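Local coordinates for protein peptidase S15/CocE/NonD (Thaumarchaeota archaeon SCGC AB-539-E09, PDB 4PF1) that probably acts as a serine aminopeptidase of the alpha/beta-hydrolase fold, removing residues from the N termini of peptides, at residues P121-G124 and P125-T129; N354-Q357 and P358-H362; E450-W453 and G454-L457; V592-I595 and M596-P599. All blocks are in the same frame, centred on the assembly; numbering follows the deposited sequence.

Contact 1 (P121-G124 and P125-T129); sequences PLTG and PLNTT
Asn127 folds back on Pro121 and Gly124 where the chain reverses through a type I beta turn from Gly124 to Asn127. The tight part of the contact lies at this residue. Two backbone bonds join it to Gly124: Gly124 N gives its hydrogen to Asn127 O at 2.9 Å, nearly straight at 168°, and Asn127 N donates to Gly124 O at 3.2 Å. Together they form a single antiparallel hydrogen-bonded pair. With CG anti to the backbone N (chi1 -178°), the amide of Asn127 is carried back to the chain at Pro121, where ND2 donates to Pro121 O at 2.9 Å through a bent bond of 133°. Its other end is gripped too. OD1 takes the hydroxyl of Thr129 in plane, on a lone pair, at 2.7 Å from OG1, and from above the plane it takes Thr129 N, which closes an Asx turn. ND2 also bonds Thr131 O, so both ends of the buried amide are engaged.

The other side is looser. Pro121 CG rests 3.8 Å from Leu126 CB, the two side chains crossing nearly at right angles, and a water bridges Leu122 O to Leu126 N. Pro125 and Thr128 lie on the exposed side, where Thr128 OG1 is hydrogen-bonded to Asp14 of the second subunit. The whole turn belongs to the loop between strand 100-105 and helix 133-147.

Contact 2 (N354-Q357 and P358-H362); sequences NVMQ and PFLDH
The amide of Gln357 and the carboxylate of Asp361, one helical turn apart, meet obliquely, their planes 65° from each other. Gln357 leaves the helix with CG anti to the backbone N and then bends at chi2 (53°), which brings NE2 round toward the carboxylate of Asp361. NE2 lies 3.1 Å from Asp361 OD1 and approaches it from above the carboxylate plane; a weak second bond goes to OD2 of the same group. In the backbone, Asp361 N donates to Gln357 O at 2.8 Å, so the two residues are joined through backbone and side chain alike.

Met356 and Leu360 are set differently, extending alongside one another, with Met356 CG 4.2 Å from Leu360 CD1. Phe359 turns its ring away from the turn before it, toward Ala180 and Val182 of strand 178-184. Pro358, which has no N-H to give, kinks the helix and sets its CG 3.4 Å from Asn354 O.

Polar ends on this face have further partners, Thr93 for Gln357 OE1 and Tyr99 for Asp361 OD1. With Gln357 NE2 and Tyr99 OH both at OD1, the ionised acid is probably favoured; Thr93 at one end of the amide and Asp361 at the other should fix its rotation.

Contact 3 (E450-W453 and G454-L457); sequences ESTW and GEWL
The indoles of Trp453 and Trp456 leave the chain in the same direction, their planes 22° apart and so displaced that little of one ring lies over the other. Trp453 has CG anti to the backbone N (chi1 158°), which sets its indole next to that of Trp456. The six-membered ring of Trp453 has its centroid 5.0 Å from that of the five-membered ring of Trp456, and the nearest side-chain atoms are Trp453 CZ3 and Trp456 NE1, 3.7 Å apart. At the edge of the Trp456 ring, in its plane, Trp453 O stands 3.3 Å from CD1.

The backbone turn that carries the two rings has one firm bond, from Glu455 N to Thr452 O at 2.9 Å, whereas that from Trp456 N to Trp453 O is long and weak. Ahead of it, Ser451 OG accepts from Trp453 N at 3.2 Å, an ST turn, and a water links Ser451 O to Gly454 N.

Farther out, Glu297 holds Trp453 NE1 and Arg439 holds Thr452 OG1. Trp453 stands close to, though not in contact with, Ser161, His328 and Asp295, which probably form the catalytic triad. The turn belongs to the loop from strand 425-430 to helix 462-465, with Trp456 and Leu457 packed against Met527 of strand 525-534.

Contact 4 (V592-I595 and M596-P599); sequences VPNI and MFAP
An Asx turn at Asn594, in the long loop between strands 571-577 and 606-625, brings this residue against Met596 and Phe597. The side chain of Asn594 reaches forward with CG anti to the backbone N, a setting (chi1 -158°) that lays its amide along Met596 and Phe597. OD1 accepts from Met596 N at 3.3 Å, the donor standing above the carbonyl plane, and the same oxygen sits 3.2 Å from Met596 CG, where the two side chains cross. The other end, ND2, which donates to Ala260 O, also touches the edge of the Phe597 ring, near its plane and 3.8 Å from CE2; amide and ring extend next to each other with their planes almost perpendicular, at 81°. One face of the same ring receives Met596 CB, lying over the outer part of the ring.

The backbone turns tightly here. Two weak bonds, each spanning three residues, follow one after the other: Phe597 N to Asn594 O, and Ala598 N to Ile595 O at 3.3 Å. The turn belongs to the part of the sequence that matches the X-Pro dipeptidyl-peptidase C-terminal domain family, and it packs on helix 254-261, with Met596 on Trp256 and Phe597 on Ala260.

Away from the amide, the side chains that meet are apolar. Val592 CG2 comes 3.9 Å from Ala598 CB, and its other methyl, CG1, lies 4.2 Å from Pro599 CD, so the valine meets the chain leaving the turn with both branches.

How the contacts relate
Each of the four contacts closes within one continuous run of chain, and they follow in series, none nested in or crossing another. Contact 1 reverses the loop between strand 100-105 and helix 133-147. Contact 2 winds one turn onto the next in helix 347-365, which lies against strands 178-184 and 287-292 of the large mixed sheet. Contact 3 then turns the chain toward helix 462-465, and contact 4 does so ahead of strand 606-625; both belong to the C-terminal, non-catalytic part. Contacts 2 and 4 are farthest apart, about 49 Å between centres, on opposite sides of the chain's centre. Both later turns reach back to earlier parts of the chain.

Contact 1 (P121-G124 and P125-T129)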
# COMPACT_ATOMS: atom_id res chain seq x y z
N PRO A 121 43.35 -4.94 -12.11
CA PRO A 121 43.59 -5.42 -13.48
C PRO A 121 44.64 -6.53 -13.53
O PRO A 121 45.25 -6.84 -12.51
CB PRO A 121 44.07 -4.16 -14.20
CG PRO A 121 44.72 -3.33 -13.15
CD PRO A 121 44.07 -3.68 -11.83
N LEU A 122 44.86 -7.10 -14.73
CA LEU A 122 45.87 -8.14 -14.95
C LEU A 122 47.27 -7.61 -14.67
O LEU A 122 47.52 -6.42 -14.86
CB LEU A 122 45.81 -8.65 -16.40
CG LEU A 122 44.65 -9.55 -16.81
CD1 LEU A 122 44.82 -10.00 -18.24
CD2 LEU A 122 44.53 -10.79 -15.92
N THR A 123 48.21 -8.51 -14.29
CA THR A 123 49.61 -8.14 -14.05
C THR A 123 50.17 -7.46 -15.30
O THR A 123 49.92 -7.91 -16.42
CB THR A 123 50.46 -9.37 -13.65
OG1 THR A 123 50.39 -10.37 -14.66
CG2 THR A 123 50.05 -9.95 -12.30
N GLY A 124 50.83 -6.33 -15.10
CA GLY A 124 51.40 -5.52 -16.17
C GLY A 124 51.67 -4.09 -15.76
O GLY A 124 52.08 -3.84 -14.62
N PRO A 125 51.42 -3.10 -16.67
CA PRO A 125 51.72 -1.69 -16.32
C PRO A 125 50.83 -1.12 -15.20
O PRO A 125 51.24 -0.16 -14.55
CB PRO A 125 51.49 -0.94 -17.64
CG PRO A 125 51.50 -1.99 -18.71
CD PRO A 125 50.95 -3.22 -18.06
N LEU A 126 49.65 -1.70 -14.97
CA LEU A 126 48.74 -1.22 -13.94
C LEU A 126 48.67 -2.18 -12.73
O LEU A 126 47.89 -1.95 -11.80
CB LEU A 126 47.33 -0.97 -14.52
CG LEU A 126 47.23 0.08 -15.65
CD1 LEU A 126 45.83 0.16 -16.20
CD2 LEU A 126 47.68 1.47 -15.18
N ASN A 127 49.51 -3.24 -12.73
CA ASN A 127 49.55 -4.22 -11.64
C ASN A 127 50.95 -4.88 -11.55
O ASN A 127 51.26 -5.79 -12.32
CB ASN A 127 48.45 -5.29 -11.82
CG ASN A 127 48.38 -6.33 -10.73
OD1 ASN A 127 48.99 -6.21 -9.66
ND2 ASN A 127 47.61 -7.38 -10.97
N THR A 128 51.76 -4.42 -10.58
CA THR A 128 53.12 -4.92 -10.35
C THR A 128 53.20 -5.77 -9.06
O THR A 128 54.30 -6.03 -8.57
CB THR A 128 54.12 -3.73 -10.29
OG1 THR A 128 53.67 -2.79 -9.30
CG2 THR A 128 54.29 -3.04 -11.64
N THR A 129 52.04 -6.23 -8.54
CA THR A 129 52.00 -7.02 -7.30
C THR A 129 52.44 -8.47 -7.53
O THR A 129 52.91 -9.12 -6.59
CB THR A 129 50.59 -6.97 -6.67
OG1 THR A 129 49.67 -7.70 -7.49
CG2 THR A 129 50.10 -5.54 -6.42
O HOH W 1 48.27 -4.04 -15.75

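Contact 2 (N354-Q357 and P358-H362)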
# COMPACT_ATOMS: atom_id res chain seq x y z
N ASN A 354 15.40 -22.41 -18.07
CA ASN A 354 15.32 -22.96 -19.43
C ASN A 354 16.56 -22.74 -20.30
O ASN A 354 16.69 -23.43 -21.32
CB ASN A 354 14.09 -22.42 -20.14
CG ASN A 354 12.80 -22.88 -19.53
OD1 ASN A 354 12.33 -23.99 -19.79
ND2 ASN A 354 12.22 -22.06 -18.67
N VAL A 355 17.43 -21.77 -19.96
CA VAL A 355 18.61 -21.47 -20.80
C VAL A 355 19.92 -21.66 -20.00
O VAL A 355 20.78 -22.41 -20.45
CB VAL A 355 18.53 -20.05 -21.44
CG1 VAL A 355 19.72 -19.79 -22.36
CG2 VAL A 355 17.21 -19.84 -22.19
N MET A 356 20.07 -20.97 -18.85
CA MET A 356 21.30 -21.01 -18.05
C MET A 356 21.58 -22.40 -17.45
O MET A 356 22.71 -22.88 -17.56
CB MET A 356 21.29 -19.94 -16.94
CG MET A 356 22.67 -19.74 -16.30
SD MET A 356 22.65 -18.78 -14.76
CE MET A 356 21.77 -19.90 -13.69
N GLN A 357 20.59 -23.02 -16.78
CA GLN A 357 20.80 -24.34 -16.18
C GLN A 357 21.12 -25.43 -17.25
O GLN A 357 22.12 -26.12 -17.08
CB GLN A 357 19.63 -24.76 -15.27
CG GLN A 357 19.97 -25.89 -14.27
CD GLN A 357 21.20 -25.62 -13.42
OE1 GLN A 357 21.43 -24.51 -12.92
NE2 GLN A 357 22.01 -26.65 -13.21
N PRO A 358 20.39 -25.53 -18.41
CA PRO A 358 20.77 -26.54 -19.42
C PRO A 358 22.16 -26.26 -20.02
O PRO A 358 22.87 -27.20 -20.35
CB PRO A 358 19.66 -26.44 -20.47
CG PRO A 358 18.52 -25.82 -19.75
CD PRO A 358 19.15 -24.84 -18.81
N PHE A 359 22.55 -24.97 -20.13
CA PHE A 359 23.88 -24.56 -20.59
C PHE A 359 24.95 -25.14 -19.65
O PHE A 359 25.86 -25.82 -20.10
CB PHE A 359 23.98 -23.01 -20.65
CG PHE A 359 25.37 -22.44 -20.86
CD1 PHE A 359 25.93 -22.36 -22.13
CD2 PHE A 359 26.10 -21.93 -19.79
CE1 PHE A 359 27.20 -21.81 -22.33
CE2 PHE A 359 27.37 -21.39 -19.99
CZ PHE A 359 27.91 -21.33 -21.25
N LEU A 360 24.78 -24.90 -18.32
CA LEU A 360 25.70 -25.38 -17.29
C LEU A 360 25.70 -26.91 -17.19
O LEU A 360 26.77 -27.51 -17.12
CB LEU A 360 25.35 -24.77 -15.91
CG LEU A 360 25.50 -23.25 -15.77
CD1 LEU A 360 24.91 -22.77 -14.47
CD2 LEU A 360 26.96 -22.81 -15.89
N ASP A 361 24.50 -27.54 -17.20
CA ASP A 361 24.36 -28.99 -17.09
C ASP A 361 25.07 -29.73 -18.24
O ASP A 361 25.65 -30.78 -18.00
CB ASP A 361 22.88 -29.41 -17.02
CG ASP A 361 22.22 -29.13 -15.69
OD1 ASP A 361 22.91 -29.21 -14.65
OD2 ASP A 361 21.00 -28.88 -15.67
N HIS A 362 25.06 -29.15 -19.46
CA HIS A 362 25.73 -29.77 -20.60
C HIS A 362 27.25 -29.81 -20.41
O HIS A 362 27.86 -30.86 -20.63
CB HIS A 362 25.37 -29.07 -21.92
CG HIS A 362 26.24 -29.50 -23.07
ND1 HIS A 362 26.22 -30.80 -23.54
CD2 HIS A 362 27.20 -28.81 -23.73
CE1 HIS A 362 27.14 -30.86 -24.49
NE2 HIS A 362 27.75 -29.68 -24.65

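Contact 3 (E450-W453 and G454-L457)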
# COMPACT_ATOMS: atom_id res chain seq x y z
N GLU A 450 14.06 2.87 0.70
CA GLU A 450 12.90 3.23 -0.12
C GLU A 450 13.32 3.65 -1.56
O GLU A 450 12.50 4.23 -2.28
CB GLU A 450 12.09 4.35 0.59
CG GLU A 450 12.81 5.69 0.75
CD GLU A 450 13.81 5.85 1.89
OE1 GLU A 450 14.42 4.84 2.32
OE2 GLU A 450 14.04 7.01 2.30
N SER A 451 14.56 3.34 -1.96
CA SER A 451 15.10 3.70 -3.29
C SER A 451 14.44 2.91 -4.43
O SER A 451 14.28 1.69 -4.33
CB SER A 451 16.61 3.48 -3.33
OG SER A 451 17.13 3.67 -4.64
N THR A 452 14.09 3.61 -5.52
CA THR A 452 13.52 3.00 -6.74
C THR A 452 14.52 3.16 -7.91
O THR A 452 14.11 3.18 -9.08
CB THR A 452 12.13 3.59 -7.06
OG1 THR A 452 12.26 5.00 -7.30
CG2 THR A 452 11.10 3.31 -5.97
N TRP A 453 15.84 3.24 -7.58
CA TRP A 453 16.99 3.40 -8.50
C TRP A 453 16.98 2.34 -9.62
O TRP A 453 17.40 2.63 -10.75
CB TRP A 453 18.31 3.33 -7.68
CG TRP A 453 19.56 2.96 -8.42
CD1 TRP A 453 20.23 1.78 -8.34
CD2 TRP A 453 20.39 3.84 -9.20
NE1 TRP A 453 21.41 1.84 -9.04
CE2 TRP A 453 21.52 3.09 -9.60
CE3 TRP A 453 20.27 5.17 -9.64
CZ2 TRP A 453 22.52 3.63 -10.44
CZ3 TRP A 453 21.25 5.69 -10.46
CH2 TRP A 453 22.36 4.93 -10.85
N GLY A 454 16.50 1.14 -9.29
CA GLY A 454 16.40 0.03 -10.23
C GLY A 454 15.34 0.21 -11.30
O GLY A 454 15.39 -0.46 -12.33
N GLU A 455 14.38 1.13 -11.07
CA GLU A 455 13.28 1.38 -12.01
C GLU A 455 13.46 2.68 -12.81
O GLU A 455 12.66 2.95 -13.71
CB GLU A 455 11.93 1.46 -11.24
CG GLU A 455 11.72 0.42 -10.14
CD GLU A 455 10.43 0.55 -9.35
OE1 GLU A 455 10.05 -0.43 -8.68
OE2 GLU A 455 9.81 1.64 -9.38
N TRP A 456 14.48 3.49 -12.49
CA TRP A 456 14.68 4.84 -13.03
C TRP A 456 14.80 4.92 -14.57
O TRP A 456 14.32 5.89 -15.14
CB TRP A 456 15.85 5.55 -12.33
CG TRP A 456 17.13 5.74 -13.09
CD1 TRP A 456 18.30 5.05 -12.88
CD2 TRP A 456 17.46 6.83 -13.96
NE1 TRP A 456 19.31 5.61 -13.64
CE2 TRP A 456 18.82 6.69 -14.32
CE3 TRP A 456 16.72 7.89 -14.51
CZ2 TRP A 456 19.45 7.55 -15.22
CZ3 TRP A 456 17.34 8.75 -15.41
CH2 TRP A 456 18.69 8.58 -15.75
N LEU A 457 15.37 3.90 -15.24
CA LEU A 457 15.53 3.98 -16.70
C LEU A 457 14.20 3.85 -17.48
O LEU A 457 14.19 4.09 -18.69
CB LEU A 457 16.57 2.97 -17.22
CG LEU A 457 18.04 3.35 -16.96
CD1 LEU A 457 18.96 2.35 -17.60
CD2 LEU A 457 18.37 4.75 -17.48
O HOH W 2 15.67 0.02 -6.67

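Contact 4 (V592-I595 and M596-P599)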
# COMPACT_ATOMS: atom_id res chain seq x y z
N VAL A 592 37.37 24.07 -18.48
CA VAL A 592 38.28 24.00 -17.33
C VAL A 592 39.19 22.76 -17.52
O VAL A 592 38.78 21.82 -18.19
CB VAL A 592 37.54 23.98 -15.95
CG1 VAL A 592 36.79 25.28 -15.70
CG2 VAL A 592 36.60 22.78 -15.82
N PRO A 593 40.43 22.73 -16.96
CA PRO A 593 41.29 21.55 -17.16
C PRO A 593 40.68 20.26 -16.57
O PRO A 593 40.79 19.20 -17.18
CB PRO A 593 42.60 21.93 -16.45
CG PRO A 593 42.57 23.42 -16.35
CD PRO A 593 41.13 23.76 -16.16
N ASN A 594 40.02 20.38 -15.40
CA ASN A 594 39.40 19.24 -14.72
C ASN A 594 38.06 19.66 -14.08
O ASN A 594 38.05 20.51 -13.19
CB ASN A 594 40.37 18.68 -13.65
CG ASN A 594 40.09 17.25 -13.24
OD1 ASN A 594 39.00 16.71 -13.43
ND2 ASN A 594 41.09 16.61 -12.66
N ILE A 595 36.95 19.06 -14.54
CA ILE A 595 35.60 19.39 -14.04
C ILE A 595 35.43 18.92 -12.57
O ILE A 595 34.61 19.51 -11.85
CB ILE A 595 34.50 18.85 -15.01
CG1 ILE A 595 34.59 19.57 -16.38
CG2 ILE A 595 33.08 18.98 -14.40
CD1 ILE A 595 33.77 18.96 -17.51
N MET A 596 36.26 17.95 -12.11
CA MET A 596 36.25 17.48 -10.71
C MET A 596 36.45 18.64 -9.72
O MET A 596 35.84 18.64 -8.65
CB MET A 596 37.35 16.41 -10.46
CG MET A 596 37.17 15.13 -11.26
SD MET A 596 35.70 14.17 -10.84
CE MET A 596 36.10 12.63 -11.65
N PHE A 597 37.32 19.61 -10.09
CA PHE A 597 37.68 20.74 -9.24
C PHE A 597 37.36 22.09 -9.92
O PHE A 597 38.02 23.10 -9.63
CB PHE A 597 39.19 20.67 -8.89
CG PHE A 597 39.67 19.30 -8.47
CD1 PHE A 597 39.40 18.80 -7.19
CD2 PHE A 597 40.39 18.49 -9.35
CE1 PHE A 597 39.83 17.53 -6.81
CE2 PHE A 597 40.82 17.22 -8.96
CZ PHE A 597 40.54 16.75 -7.70
N ALA A 598 36.32 22.13 -10.79
CA ALA A 598 35.91 23.35 -11.48
C ALA A 598 35.50 24.46 -10.48
O ALA A 598 34.71 24.20 -9.57
CB ALA A 598 34.76 23.05 -12.43
N PRO A 599 36.09 25.68 -10.59
CA PRO A 599 35.76 26.74 -9.62
C PRO A 599 34.33 27.28 -9.81
O PRO A 599 33.78 27.14 -10.91
CB PRO A 599 36.82 27.82 -9.88
CG PRO A 599 37.23 27.61 -11.29
CD PRO A 599 37.08 26.14 -11.59